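Local coordinates for protein erythropoietin (Homo sapiens, PDB 1EER) that acts as a secreted hormone that binds and dimerises the erythropoietin receptor, activating JAK2 and controlling red-cell proliferation and differentiation, at residues Gly28-Cys33 with Pro87-Leu91; Ala19-Glu23 with Phe142-Ser146; Pro2-Cys7 with Thr157-Cys161; Val11-Tyr15 with Ser104-Leu108. The protein carries 5 engineered substitutions. All blocks are in the same frame, centred on the assembly; numbering follows the deposited sequence.

The four contacts sample one up-up-down-down four-helix bundle from end to end. Contacts 2 and 4 are buried helix-helix contacts that share helix 9-25, pairing it with helix 138-161 and helix 91-111 respectively; contact 2 is close-packed through small residues, contact 4 wider and filled by leucines and a tyrosine. Contacts 1 and 3 are only partly buried, lie on opposite sides of the chain's centre about 36 Å apart (centre to centre), and each contains a disulfide: in contact 1 it closes a small loop that meets a tryptophan, in contact 3 it ties the N-terminal segment to helix 138-161. Contact 1 touches contact 2 through Leu91 and Phe142, and contact 3 packs against contact 4.

Contact 1 (Gly28-Cys33 with Pro87-Leu91); sequences GCAEHC and PWEPL
A small disulfide-closed loop packed against a tryptophan forms this contact at one end of the four-helix bundle. Neither Gly28-Cys33 nor Pro87-Leu91 pairs as a strand, and no hydrogen bond joins them. In Gly28-Cys33 a type II' beta turn runs from Cys29 to His32, with Ala30 at phi/psi 84/-128° and Glu31 at -109/11°. The Cys29 SG to Cys33 SG bond (2.0 Å) closes the loop, and His32 ND1 donates to Cys29 O (3.1 Å) inside it. The backbones come nearest at His32 and Pro87, whose CA atoms lie 5.1 Å apart. Trp88, with a positive phi of 43° and chi1 of -129°, directs its indole at the loop. Cys33 SG sits over the five-membered ring, 3.5 Å from its centroid and 3.1 Å from Trp88 CD1, while Cys29 SG approaches obliquely at 4.2 Å from the same centroid; both are sulfur-aromatic contacts. The His32 ring (chi1 m) is nearly parallel to the six-membered ring of Trp88, planes at 18°, but slid so far that centroids are 5.4 Å apart; ND1 lies 3.7 Å from Trp88 CZ3. Gly28 O lies 3.0 Å from Trp88 CZ2. Leu91 CD1 is 4.4 Å from Cys33 SG. The contact joins the loop after helix 9-25 to the one leading from helix 56-82 into helix 91-111; Cys33 is backbone hydrogen-bonded to Phe138 of helix 138-161.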
loop_
_atom_site.group_PDB
_atom_site.type_symbol
_atom_site.label_atom_id
_atom_site.label_comp_id
_atom_site.label_asym_id
_atom_site.label_seq_id
_atom_site.Cartn_x
_atom_site.Cartn_y
_atom_site.Cartn_z
ATOM N N GLY A 28 0.199 10.497 17.135
ATOM C CA GLY A 28 -0.338 11.664 17.816
ATOM C C GLY A 28 -1.165 11.212 19.006
ATOM O O GLY A 28 -2.055 11.917 19.474
ATOM N N CYS A 29 -0.841 10.019 19.496
ATOM C CA CYS A 29 -1.535 9.378 20.611
ATOM C C CYS A 29 -1.628 10.158 21.915
ATOM O O CYS A 29 -2.729 10.445 22.396
ATOM C CB CYS A 29 -0.892 8.025 20.901
ATOM S SG CYS A 29 -1.811 6.624 20.206
ATOM N N ALA A 30 -0.472 10.469 22.489
ATOM C CA ALA A 30 -0.382 11.195 23.754
ATOM C C ALA A 30 -0.514 10.238 24.941
ATOM O O ALA A 30 0.196 9.234 25.020
ATOM C CB ALA A 30 -1.457 12.294 23.828
ATOM N N GLU A 31 -1.421 10.554 25.861
ATOM C CA GLU A 31 -1.637 9.732 27.045
ATOM C C GLU A 31 -2.972 9.008 26.939
ATOM O O GLU A 31 -3.440 8.415 27.908
ATOM C CB GLU A 31 -1.649 10.613 28.301
ATOM C CG GLU A 31 -0.273 11.047 28.793
ATOM C CD GLU A 31 0.278 10.136 29.878
ATOM O OE1 GLU A 31 0.963 9.150 29.532
ATOM O OE2 GLU A 31 0.025 10.404 31.075
ATOM N N HIS A 32 -3.576 9.053 25.757
ATOM C CA HIS A 32 -4.878 8.437 25.539
ATOM C C HIS A 32 -4.793 7.089 24.837
ATOM O O HIS A 32 -5.804 6.587 24.343
ATOM C CB HIS A 32 -5.758 9.374 24.704
ATOM C CG HIS A 32 -5.572 10.833 25.008
ATOM N ND1 HIS A 32 -4.990 11.712 24.118
ATOM C CD2 HIS A 32 -5.926 11.571 26.086
ATOM C CE1 HIS A 32 -4.992 12.928 24.635
ATOM N NE2 HIS A 32 -5.554 12.870 25.828
ATOM N N CYS A 33 -3.603 6.494 24.803
ATOM C CA CYS A 33 -3.426 5.220 24.105
ATOM C C CYS A 33 -2.814 4.040 24.856
ATOM O O CYS A 33 -2.331 3.107 24.214
ATOM C CB CYS A 33 -2.587 5.431 22.844
ATOM S SG CYS A 33 -3.360 6.385 21.501
ATOM N N PRO A 87 -10.134 7.198 26.238
ATOM C CA PRO A 87 -9.995 8.119 25.101
ATOM C C PRO A 87 -9.773 7.545 23.692
ATOM O O PRO A 87 -10.220 6.447 23.349
ATOM C CB PRO A 87 -8.842 9.036 25.527
ATOM C CG PRO A 87 -8.040 8.203 26.464
ATOM C CD PRO A 87 -9.037 7.368 27.212
ATOM N N TRP A 88 -9.082 8.348 22.890
ATOM C CA TRP A 88 -8.743 8.051 21.509
ATOM C C TRP A 88 -9.831 7.446 20.628
ATOM O O TRP A 88 -9.956 6.229 20.488
ATOM C CB TRP A 88 -7.469 7.203 21.444
ATOM C CG TRP A 88 -6.467 7.801 20.501
ATOM C CD1 TRP A 88 -5.706 7.143 19.573
ATOM C CD2 TRP A 88 -6.155 9.189 20.362
ATOM N NE1 TRP A 88 -4.940 8.037 18.862
ATOM C CE2 TRP A 88 -5.195 9.300 19.326
ATOM C CE3 TRP A 88 -6.592 10.351 21.011
ATOM C CZ2 TRP A 88 -4.666 10.527 18.925
ATOM C CZ3 TRP A 88 -6.067 11.571 20.612
ATOM C CH2 TRP A 88 -5.112 11.649 19.577
ATOM N N GLU A 89 -10.598 8.341 20.017
ATOM C CA GLU A 89 -11.677 7.994 19.105
ATOM C C GLU A 89 -11.186 7.336 17.808
ATOM O O GLU A 89 -11.904 6.531 17.206
ATOM C CB GLU A 89 -12.465 9.260 18.755
ATOM C CG GLU A 89 -13.575 9.054 17.735
ATOM C CD GLU A 89 -14.959 9.055 18.371
ATOM O OE1 GLU A 89 -15.097 8.533 19.500
ATOM O OE2 GLU A 89 -15.909 9.574 17.741
ATOM N N PRO A 90 -9.966 7.680 17.349
ATOM C CA PRO A 90 -9.447 7.088 16.110
ATOM C C PRO A 90 -9.125 5.602 16.181
ATOM O O PRO A 90 -9.270 4.881 15.196
ATOM C CB PRO A 90 -8.194 7.916 15.807
ATOM C CG PRO A 90 -8.248 9.101 16.736
ATOM C CD PRO A 90 -9.016 8.651 17.920
ATOM N N LEU A 91 -8.689 5.150 17.350
ATOM C CA LEU A 91 -8.302 3.758 17.557
ATOM C C LEU A 91 -9.231 2.674 17.017
ATOM O O LEU A 91 -8.777 1.729 16.381
ATOM C CB LEU A 91 -8.078 3.498 19.047
ATOM C CG LEU A 91 -6.759 3.989 19.641
ATOM C CD1 LEU A 91 -6.697 3.621 21.107
ATOM C CD2 LEU A 91 -5.599 3.383 18.887
#

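Contact 2 (Ala19-Glu23 with Phe142-Ser146)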
loop_
_atom_site.group_PDB
_atom_site.type_symbol
_atom_site.label_atom_id
_atom_site.label_comp_id
_atom_site.label_asym_id
_atom_site.label_seq_id
_atom_site.Cartn_x
_atom_site.Cartn_y
_atom_site.Cartn_z
ATOM N N ALA A 19 -1.897 -0.267 7.407
ATOM C CA ALA A 19 -1.024 -0.316 8.575
ATOM C C ALA A 19 -0.211 0.970 8.733
ATOM O O ALA A 19 0.021 1.432 9.855
ATOM C CB ALA A 19 -0.098 -1.525 8.488
ATOM N N LYS A 20 0.213 1.548 7.609
ATOM C CA LYS A 20 0.984 2.791 7.618
ATOM C C LYS A 20 0.126 3.896 8.224
ATOM O O LYS A 20 0.590 4.669 9.063
ATOM C CB LYS A 20 1.385 3.168 6.188
ATOM C CG LYS A 20 2.223 4.426 6.051
ATOM C CD LYS A 20 2.904 4.444 4.686
ATOM C CE LYS A 20 3.205 5.850 4.226
ATOM N NZ LYS A 20 4.327 6.458 4.990
ATOM N N GLU A 21 -1.135 3.956 7.802
ATOM C CA GLU A 21 -2.050 4.970 8.302
ATOM C C GLU A 21 -2.310 4.737 9.786
ATOM O O GLU A 21 -2.384 5.681 10.573
ATOM C CB GLU A 21 -3.358 4.941 7.504
ATOM C CG GLU A 21 -4.378 5.995 7.914
ATOM C CD GLU A 21 -3.897 7.423 7.696
ATOM O OE1 GLU A 21 -2.910 7.613 6.956
ATOM O OE2 GLU A 21 -4.507 8.357 8.268
ATOM N N ALA A 22 -2.431 3.475 10.175
ATOM C CA ALA A 22 -2.666 3.149 11.574
ATOM C C ALA A 22 -1.465 3.650 12.375
ATOM O O ALA A 22 -1.617 4.401 13.341
ATOM C CB ALA A 22 -2.827 1.638 11.742
ATOM N N GLU A 23 -0.269 3.234 11.964
ATOM C CA GLU A 23 0.957 3.641 12.638
ATOM C C GLU A 23 1.084 5.167 12.655
ATOM O O GLU A 23 1.348 5.773 13.702
ATOM C CB GLU A 23 2.171 3.007 11.942
ATOM C CG GLU A 23 3.512 3.664 12.254
ATOM C CD GLU A 23 3.838 4.784 11.276
ATOM O OE1 GLU A 23 3.940 4.497 10.062
ATOM O OE2 GLU A 23 3.985 5.950 11.718
ATOM N N PHE A 142 0.596 -0.661 16.721
ATOM C CA PHE A 142 0.409 -0.340 15.322
ATOM C C PHE A 142 1.709 -0.153 14.549
ATOM O O PHE A 142 1.768 -0.478 13.365
ATOM C CB PHE A 142 -0.482 0.889 15.195
ATOM C CG PHE A 142 -1.943 0.576 15.324
ATOM C CD1 PHE A 142 -2.546 -0.337 14.464
ATOM C CD2 PHE A 142 -2.709 1.161 16.322
ATOM C CE1 PHE A 142 -3.903 -0.669 14.600
ATOM C CE2 PHE A 142 -4.072 0.837 16.468
ATOM C CZ PHE A 142 -4.665 -0.080 15.607
ATOM N N ARG A 143 2.743 0.367 15.206
ATOM C CA ARG A 143 4.028 0.548 14.541
ATOM C C ARG A 143 4.582 -0.839 14.215
ATOM O O ARG A 143 5.154 -1.063 13.148
ATOM C CB ARG A 143 5.000 1.308 15.450
ATOM C CG ARG A 143 6.426 1.396 14.900
ATOM C CD ARG A 143 7.323 2.258 15.790
ATOM N NE ARG A 143 7.585 1.656 17.100
ATOM C CZ ARG A 143 7.198 2.191 18.254
ATOM N NH1 ARG A 143 6.532 3.335 18.258
ATOM N NH2 ARG A 143 7.487 1.591 19.406
ATOM N N VAL A 144 4.394 -1.775 15.137
ATOM C CA VAL A 144 4.857 -3.150 14.947
ATOM C C VAL A 144 4.042 -3.808 13.816
ATOM O O VAL A 144 4.579 -4.561 12.995
ATOM C CB VAL A 144 4.684 -3.980 16.272
ATOM C CG1 VAL A 144 4.703 -5.475 15.977
ATOM C CG2 VAL A 144 5.779 -3.625 17.267
ATOM N N TYR A 145 2.741 -3.521 13.795
ATOM C CA TYR A 145 1.834 -4.055 12.788
ATOM C C TYR A 145 2.351 -3.666 11.405
ATOM O O TYR A 145 2.469 -4.516 10.526
ATOM C CB TYR A 145 0.420 -3.492 13.016
ATOM C CG TYR A 145 -0.598 -3.807 11.937
ATOM C CD1 TYR A 145 -0.796 -5.114 11.494
ATOM C CD2 TYR A 145 -1.401 -2.802 11.401
ATOM C CE1 TYR A 145 -1.777 -5.419 10.544
ATOM C CE2 TYR A 145 -2.390 -3.092 10.444
ATOM C CZ TYR A 145 -2.570 -4.405 10.023
ATOM O OH TYR A 145 -3.533 -4.702 9.082
ATOM N N SER A 146 2.669 -2.382 11.228
ATOM C CA SER A 146 3.188 -1.867 9.953
ATOM C C SER A 146 4.585 -2.410 9.617
ATOM O O SER A 146 4.821 -2.868 8.501
ATOM C CB SER A 146 3.228 -0.330 9.985
ATOM O OG SER A 146 3.779 0.200 8.791
HETATM O O HOH W 1 5.241 2.247 9.152
#
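Ala19, Glu23 and Ser146 have the most surface covered where helix 9-25 meets helix 138-161. The two helical segments run antiparallel at 156°, and their axes approach to 8.0 Å, a close spacing that small residues permit: the CA atoms of Ala19 and Ser146 are 4.7 Å apart, those of Glu23 and Arg143 4.8 Å. Ala19 CB fits against Ser146 CA at 3.6 Å and also meets Tyr145 CE2 at 3.4 Å. One turn on, Ala22 CB touches Phe142 CD1, again at 3.4 Å, and the Phe142 ring reaches on to Leu91 and Val95 of helix 91-111. Glu23 contributes chiefly its aliphatic part, with CB 4.0 Å from Ser146 CB and CG 3.9 Å from Arg143 CA, while its carboxylate turns away. A water links the polar ends, donating to Glu23 OE1 (2.8 Å) and hydrogen-bonded to Ser146 OG (2.5 Å). Arg143 extends outward, beyond both segments, to a salt bridge with an acidic side chain of a receptor chain. No direct hydrogen bond crosses between the segments, so close apolar packing on the inner side and a water bridge at the margin hold this antiparallel pair, next to a receptor-binding surface.

Contact 3 (Pro2-Cys7 with Thr157-Cys161)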
loop_
_atom_site.group_PDB
_atom_site.type_symbol
_atom_site.label_atom_id
_atom_site.label_comp_id
_atom_site.label_asym_id
_atom_site.label_seq_id
_atom_site.Cartn_x
_atom_site.Cartn_y
_atom_site.Cartn_z
ATOM N N PRO A 2 2.706 -17.514 -10.405
ATOM C CA PRO A 2 2.255 -16.640 -9.314
ATOM C C PRO A 2 1.198 -17.283 -8.411
ATOM O O PRO A 2 0.024 -17.356 -8.777
ATOM C CB PRO A 2 1.710 -15.408 -10.039
ATOM C CG PRO A 2 2.422 -15.391 -11.384
ATOM C CD PRO A 2 3.090 -16.736 -11.600
ATOM N N PRO A 3 1.619 -17.781 -7.229
ATOM C CA PRO A 3 0.790 -18.437 -6.202
ATOM C C PRO A 3 -0.537 -17.739 -5.829
ATOM O O PRO A 3 -0.968 -17.769 -4.672
ATOM C CB PRO A 3 1.735 -18.548 -5.004
ATOM C CG PRO A 3 3.099 -18.621 -5.615
ATOM C CD PRO A 3 3.046 -17.760 -6.847
ATOM N N ARG A 4 -1.175 -17.120 -6.817
ATOM C CA ARG A 4 -2.447 -16.426 -6.646
ATOM C C ARG A 4 -2.466 -15.219 -5.696
ATOM O O ARG A 4 -1.468 -14.872 -5.066
ATOM C CB ARG A 4 -3.536 -17.429 -6.244
ATOM C CG ARG A 4 -3.344 -18.818 -6.829
ATOM C CD ARG A 4 -4.315 -19.120 -7.962
ATOM N NE ARG A 4 -3.881 -20.287 -8.730
ATOM C CZ ARG A 4 -4.282 -21.537 -8.502
ATOM N NH1 ARG A 4 -5.140 -21.796 -7.522
ATOM N NH2 ARG A 4 -3.818 -22.537 -9.248
ATOM N N LEU A 5 -3.639 -14.591 -5.648
ATOM C CA LEU A 5 -3.972 -13.401 -4.868
ATOM C C LEU A 5 -2.929 -12.628 -4.065
ATOM O O LEU A 5 -2.850 -11.412 -4.199
ATOM C CB LEU A 5 -5.169 -13.711 -3.973
ATOM C CG LEU A 5 -6.451 -14.019 -4.758
ATOM C CD1 LEU A 5 -6.584 -15.519 -4.935
ATOM C CD2 LEU A 5 -7.652 -13.473 -4.037
ATOM N N ILE A 6 -2.138 -13.285 -3.226
ATOM C CA ILE A 6 -1.156 -12.526 -2.452
ATOM C C ILE A 6 0.056 -12.149 -3.287
ATOM O O ILE A 6 0.812 -11.250 -2.924
ATOM C CB ILE A 6 -0.693 -13.281 -1.176
ATOM C CG1 ILE A 6 -0.304 -12.261 -0.103
ATOM C CG2 ILE A 6 0.460 -14.214 -1.489
ATOM C CD1 ILE A 6 0.073 -12.877 1.237
ATOM N N CYS A 7 0.225 -12.832 -4.413
ATOM C CA CYS A 7 1.338 -12.559 -5.306
ATOM C C CYS A 7 1.073 -11.327 -6.151
ATOM O O CYS A 7 1.900 -10.933 -6.974
ATOM C CB CYS A 7 1.602 -13.770 -6.192
ATOM S SG CYS A 7 2.375 -15.096 -5.229
ATOM N N THR A 157 6.876 -12.880 1.171
ATOM C CA THR A 157 5.933 -12.963 0.058
ATOM C C THR A 157 6.586 -12.706 -1.304
ATOM O O THR A 157 6.255 -13.361 -2.287
ATOM C CB THR A 157 4.779 -11.967 0.237
ATOM O OG1 THR A 157 3.951 -12.376 1.335
ATOM C CG2 THR A 157 3.941 -11.914 -1.015
ATOM N N GLY A 158 7.510 -11.750 -1.356
ATOM C CA GLY A 158 8.187 -11.441 -2.601
ATOM C C GLY A 158 8.964 -12.618 -3.155
ATOM O O GLY A 158 8.863 -12.939 -4.338
ATOM N N GLU A 159 9.740 -13.275 -2.303
ATOM C CA GLU A 159 10.532 -14.412 -2.747
ATOM C C GLU A 159 9.697 -15.641 -3.078
ATOM O O GLU A 159 9.934 -16.308 -4.085
ATOM C CB GLU A 159 11.561 -14.782 -1.683
ATOM C CG GLU A 159 12.302 -16.079 -1.969
ATOM C CD GLU A 159 13.814 -15.911 -1.956
ATOM O OE1 GLU A 159 14.330 -15.165 -1.093
ATOM O OE2 GLU A 159 14.486 -16.530 -2.810
ATOM N N ALA A 160 8.719 -15.937 -2.226
ATOM C CA ALA A 160 7.879 -17.116 -2.394
ATOM C C ALA A 160 7.041 -17.102 -3.667
ATOM O O ALA A 160 6.746 -18.145 -4.240
ATOM C CB ALA A 160 6.981 -17.287 -1.164
ATOM N N CYS A 161 6.677 -15.914 -4.122
ATOM C CA CYS A 161 5.853 -15.786 -5.311
ATOM C C CYS A 161 6.584 -16.165 -6.586
ATOM O O CYS A 161 5.959 -16.564 -7.569
ATOM C CB CYS A 161 5.299 -14.365 -5.394
ATOM S SG CYS A 161 3.886 -14.131 -4.265
#
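Two unlike backbones meet here: Pro2-Cys7 is irregular apart from a short 3-10 segment at Ile6-Cys7, where Cys7 N bonds to Arg4 O (2.7 Å), whereas Thr157-Cys161 is helical, with Cys161 N donating to Thr157 O at 3.2 Å. Their CA atoms come nearest at Pro2 and Cys161, 5.4 Å apart, and no hydrogen bond crosses between them. The join is covalent instead. Cys7 SG and Cys161 SG are bonded at 2.0 Å, with chi3 at -93° and both chi1 angles in the m well, so the disulfide has a near-perpendicular, relaxed twist. Long-chain cytokines of this class fold as an up-up-down-down four-helix bundle, and in erythropoietin this bridge fastens the segment leading into helix 9-25 to the C-terminal part of helix 138-161, bringing the two ends of the chain together across more than 150 residues of sequence. Around the bridge the contacts are van der Waals, several of them from aliphatic carbons to backbone carbonyl oxygens. Pro3 CD approaches Cys161 O at 3.2 Å and Cys161 CB at 4.3 Å, and its CG lies 3.9 Å from Ala160 O. On the inner side Ile6 CG2 is 4.4 Å from Cys161 SG, and Ile6 O is 3.7 Å from Thr157 CG2. Thr157 OG1 turns back to its own helix, hydrogen-bonding Leu153 O, while Ile6 continues into Leu108 and Leu109 of helix 91-111.

Contact 4 (Val11-Tyr15 with Ser104-Leu108)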
loop_
_atom_site.group_PDB
_atom_site.type_symbol
_atom_site.label_atom_id
_atom_site.label_comp_id
_atom_site.label_asym_id
_atom_site.label_seq_id
_atom_site.Cartn_x
_atom_site.Cartn_y
_atom_site.Cartn_z
ATOM N N VAL A 11 -2.727 -6.247 -4.150
ATOM C CA VAL A 11 -3.579 -6.925 -3.190
ATOM C C VAL A 11 -2.955 -6.848 -1.807
ATOM O O VAL A 11 -3.614 -6.462 -0.843
ATOM C CB VAL A 11 -3.802 -8.408 -3.582
ATOM C CG1 VAL A 11 -4.670 -9.117 -2.523
ATOM C CG2 VAL A 11 -4.466 -8.478 -4.953
ATOM N N LEU A 12 -1.678 -7.200 -1.707
ATOM C CA LEU A 12 -1.001 -7.158 -0.421
ATOM C C LEU A 12 -0.798 -5.721 0.039
ATOM O O LEU A 12 -0.914 -5.412 1.225
ATOM C CB LEU A 12 0.344 -7.873 -0.517
ATOM C CG LEU A 12 1.295 -7.678 0.667
ATOM C CD1 LEU A 12 0.566 -7.923 1.988
ATOM C CD2 LEU A 12 2.464 -8.626 0.511
ATOM N N GLU A 13 -0.511 -4.840 -0.914
ATOM C CA GLU A 13 -0.273 -3.434 -0.621
ATOM C C GLU A 13 -1.418 -2.735 0.092
ATOM O O GLU A 13 -1.188 -1.805 0.868
ATOM C CB GLU A 13 0.044 -2.672 -1.905
ATOM C CG GLU A 13 0.292 -1.192 -1.681
ATOM C CD GLU A 13 1.220 -0.584 -2.723
ATOM O OE1 GLU A 13 2.422 -0.946 -2.757
ATOM O OE2 GLU A 13 0.741 0.262 -3.508
ATOM N N ARG A 14 -2.653 -3.162 -0.177
ATOM C CA ARG A 14 -3.809 -2.549 0.462
ATOM C C ARG A 14 -3.631 -2.554 1.974
ATOM O O ARG A 14 -3.877 -1.556 2.652
ATOM C CB ARG A 14 -5.089 -3.301 0.098
ATOM C CG ARG A 14 -6.343 -2.632 0.641
ATOM C CD ARG A 14 -7.490 -3.619 0.802
ATOM N NE ARG A 14 -8.439 -3.162 1.811
ATOM C CZ ARG A 14 -9.474 -3.874 2.242
ATOM N NH1 ARG A 14 -9.697 -5.083 1.748
ATOM N NH2 ARG A 14 -10.277 -3.382 3.177
ATOM N N TYR A 15 -3.190 -3.687 2.496
ATOM C CA TYR A 15 -3.001 -3.828 3.932
ATOM C C TYR A 15 -1.796 -3.044 4.454
ATOM O O TYR A 15 -1.856 -2.442 5.524
ATOM C CB TYR A 15 -2.893 -5.317 4.274
ATOM C CG TYR A 15 -4.092 -6.095 3.772
ATOM C CD1 TYR A 15 -5.334 -5.983 4.406
ATOM C CD2 TYR A 15 -3.999 -6.911 2.645
ATOM C CE1 TYR A 15 -6.454 -6.663 3.927
ATOM C CE2 TYR A 15 -5.110 -7.596 2.157
ATOM C CZ TYR A 15 -6.334 -7.467 2.803
ATOM O OH TYR A 15 -7.435 -8.142 2.328
ATOM N N SER A 104 -7.381 -11.702 6.726
ATOM C CA SER A 104 -7.239 -11.937 5.297
ATOM C C SER A 104 -5.817 -12.383 4.964
ATOM O O SER A 104 -5.611 -13.342 4.213
ATOM C CB SER A 104 -7.591 -10.668 4.529
ATOM O OG SER A 104 -8.939 -10.300 4.768
ATOM N N LEU A 105 -4.837 -11.696 5.540
ATOM C CA LEU A 105 -3.439 -12.025 5.299
ATOM C C LEU A 105 -3.129 -13.451 5.730
ATOM O O LEU A 105 -2.392 -14.162 5.044
ATOM C CB LEU A 105 -2.533 -11.028 6.034
ATOM C CG LEU A 105 -2.643 -9.601 5.486
ATOM C CD1 LEU A 105 -1.990 -8.618 6.446
ATOM C CD2 LEU A 105 -1.988 -9.542 4.107
ATOM N N THR A 106 -3.688 -13.872 6.863
ATOM C CA THR A 106 -3.475 -15.234 7.359
ATOM C C THR A 106 -3.952 -16.276 6.344
ATOM O O THR A 106 -3.278 -17.282 6.099
ATOM C CB THR A 106 -4.242 -15.497 8.665
ATOM O OG1 THR A 106 -3.797 -14.589 9.680
ATOM C CG2 THR A 106 -4.020 -16.929 9.119
ATOM N N THR A 107 -5.127 -16.037 5.765
ATOM C CA THR A 107 -5.688 -16.953 4.787
ATOM C C THR A 107 -4.823 -16.889 3.538
ATOM O O THR A 107 -4.489 -17.912 2.948
ATOM C CB THR A 107 -7.147 -16.566 4.427
ATOM O OG1 THR A 107 -7.984 -16.698 5.585
ATOM C CG2 THR A 107 -7.683 -17.469 3.326
ATOM N N LEU A 108 -4.448 -15.672 3.158
ATOM C CA LEU A 108 -3.614 -15.433 1.981
ATOM C C LEU A 108 -2.247 -16.132 2.061
ATOM O O LEU A 108 -1.787 -16.732 1.079
ATOM C CB LEU A 108 -3.423 -13.923 1.795
ATOM C CG LEU A 108 -4.046 -13.243 0.565
ATOM C CD1 LEU A 108 -5.280 -14.001 0.082
ATOM C CD2 LEU A 108 -4.393 -11.808 0.922
HETATM O O HOH W 2 -9.749 -7.828 4.127
#
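Tyr15 dominates this contact, its chi1 in the m well sending the ring from helix 9-25 across to helix 91-111. Leu105, in the mt rotamer, brings its branched end over one face of that ring, with CD2 3.6 Å from Tyr15 CD2. The same methyl meets Leu12 CD1 at 3.7 Å; Leu12 starts out sideways, but its t, p conformation carries its end closer to Leu105. Leu108, with both chi angles between the usual wells, places CD2 4.4 Å from Tyr15 CE2 and 4.4 Å from Val11 CG1. At the polar end of the ring, Tyr15 OH lies 3.4 Å from Ser104 CB, and a water, 2.9 Å from Tyr15 OH, donates to Ser104 OG (2.7 Å). Ser104 OG also hydrogen-bonds to Ser100 O and to the backbone of a receptor chain. The segments run at 148°, close to antiparallel, with axes 11.4 Å apart, a separation filled chiefly by the tyrosine and leucine side chains. Val11 and Tyr15 also pack on aromatic side chains of the same receptor chain, to whose backbone Arg14 NH2 is hydrogen-bonded. An antiparallel pair between the first and third long helices belongs to the four-helix cytokine bundle, and its outer surface here forms one of the hormone's two receptor-binding faces.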